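Local structure of putative 2OG-Fe(II) oxygenase family protein (Caulobacter crescentus CB15, 3OOX) at residues K144-E147 and A148-T151. The protein probably uses non-haem iron(II), 2-oxoglutarate and dioxygen to form ethylene and to oxidise L-arginine to guanidine and glutamate semialdehyde. Sequence-based numbering, arbitrary orientation.
Sequences KVLE and AIAT. With EDO (1,2-ethanediol), chain E.
Ile149 meets two residues of the preceding helical turn with a single methyl: its CD1 lies 4.1 Å from Val145 CG1 and 4.0 Å from Leu146 CD2, the side chains crossing at a slant. The extended outer bond of Ile149 (chi2 170°) carries CD1 back toward the earlier turn, while in Val145 the first torsion sets CG1 anti to the backbone N (chi1 171°), the branch that meets Ile149 CD1. Branched aliphatic groups suit this face, because all three residues also rest on Ile197 of strand 197-201. The backbone beneath is regular alpha-helix: Ile149 N donates to Val145 O at 2.9 Å, in the carbonyl plane, and Ala150 N reaches Leu146 O at 2.8 Å, tilted 25° from the plane of the Leu146 carbonyl. By contrast, the bond from Ala148 N to Lys144 O is weak, at 3.3 Å. Both segments belong to helix 127-152, which packs along the main sheet of the double-stranded beta-helix (jelly-roll) fold expected of 2-oxoglutarate-dependent oxygenases. Helix 19-33 covers a second face, where small Ala148 lets Phe22 come close and Thr151 touches Phe19 and Ala23. Glu147, partly exposed, has its carboxylate engaged outside the helix: OE1 forms a salt bridge with Arg157 and OE2 a hydrogen bond with Tyr15, so both oxygens are held. Lys144, likewise partly exposed, extends its chain until NZ donates to O1 and O2 of one 1,2-ethanediol, each at 3.0 Å. That molecule, probably from the crystallisation liquor, also bonds to Asp42. A leucine in place of Lys144 would probably leave both diol oxygens without their ammonium donor and the ethanediol tethered less firmly beside Asp42.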
loop_
_atom_site.group_PDB
_atom_site.type_symbol
_atom_site.label_atom_id
_atom_site.label_comp_id
_atom_site.label_asym_id
_atom_site.label_seq_id
_atom_site.Cartn_x
_atom_site.Cartn_y
_atom_site.Cartn_z
ATOM N N LYS A 144 -2.242 13.320 -4.366
ATOM C CA LYS A 144 -3.304 13.755 -5.264
ATOM C C LYS A 144 -4.614 13.009 -4.992
ATOM O O LYS A 144 -5.697 13.582 -5.008
ATOM C CB LYS A 144 -2.832 13.633 -6.721
ATOM C CG LYS A 144 -1.652 14.562 -7.034
ATOM C CD LYS A 144 -0.999 14.405 -8.402
ATOM C CE LYS A 144 0.415 15.031 -8.378
ATOM N NZ LYS A 144 1.099 14.826 -9.668
ATOM N N VAL A 145 -4.515 11.710 -4.719
ATOM C CA VAL A 145 -5.666 10.914 -4.317
ATOM C C VAL A 145 -6.250 11.428 -2.995
ATOM O O VAL A 145 -7.469 11.513 -2.818
ATOM C CB VAL A 145 -5.255 9.410 -4.218
ATOM C CG1 VAL A 145 -6.359 8.590 -3.585
ATOM C CG2 VAL A 145 -4.881 8.888 -5.630
ATOM N N LEU A 146 -5.383 11.813 -2.071
ATOM C CA LEU A 146 -5.832 12.342 -0.801
ATOM C C LEU A 146 -6.535 13.688 -0.979
ATOM O O LEU A 146 -7.458 14.007 -0.228
ATOM C CB LEU A 146 -4.685 12.433 0.216
ATOM C CG LEU A 146 -4.335 11.064 0.807
ATOM C CD1 LEU A 146 -2.932 11.158 1.445
ATOM C CD2 LEU A 146 -5.381 10.574 1.813
ATOM N N GLU A 147 -6.092 14.474 -1.953
ATOM C CA GLU A 147 -6.865 15.701 -2.279
ATOM C C GLU A 147 -8.320 15.395 -2.639
ATOM O O GLU A 147 -9.225 16.105 -2.223
ATOM C CB GLU A 147 -6.220 16.465 -3.414
ATOM C CG GLU A 147 -4.886 17.116 -3.128
ATOM C CD GLU A 147 -4.319 17.757 -4.387
ATOM O OE1 GLU A 147 -4.796 18.855 -4.771
ATOM O OE2 GLU A 147 -3.422 17.171 -5.015
ATOM N N ALA A 148 -8.513 14.366 -3.463
ATOM C CA ALA A 148 -9.830 13.942 -3.857
ATOM C C ALA A 148 -10.610 13.452 -2.637
ATOM O O ALA A 148 -11.782 13.801 -2.446
ATOM C CB ALA A 148 -9.738 12.896 -4.913
ATOM N N ILE A 149 -9.965 12.649 -1.799
ATOM C CA ILE A 149 -10.598 12.171 -0.563
ATOM C C ILE A 149 -11.026 13.341 0.349
ATOM O O ILE A 149 -12.144 13.355 0.877
ATOM C CB ILE A 149 -9.687 11.158 0.177
ATOM C CG1 ILE A 149 -9.576 9.866 -0.657
ATOM C CG2 ILE A 149 -10.225 10.884 1.559
ATOM C CD1 ILE A 149 -8.504 8.919 -0.124
ATOM N N ALA A 150 -10.142 14.308 0.520
ATOM C CA ALA A 150 -10.441 15.526 1.314
ATOM C C ALA A 150 -11.681 16.272 0.784
ATOM O O ALA A 150 -12.618 16.557 1.535
ATOM C CB ALA A 150 -9.215 16.427 1.346
ATOM N N THR A 151 -11.720 16.492 -0.525
ATOM C CA THR A 151 -12.873 17.159 -1.137
ATOM C C THR A 151 -14.154 16.320 -0.968
ATOM O O THR A 151 -15.229 16.851 -0.678
ATOM C CB THR A 151 -12.552 17.478 -2.599
ATOM O OG1 THR A 151 -11.497 18.452 -2.620
ATOM C CG2 THR A 151 -13.773 17.995 -3.344
HETATM C C1 EDO E . -0.926 17.258 -11.382
HETATM O O1 EDO E . 0.432 17.490 -10.990
HETATM C C2 EDO E . -0.962 16.316 -12.578
HETATM O O2 EDO E . -0.450 15.026 -12.186
#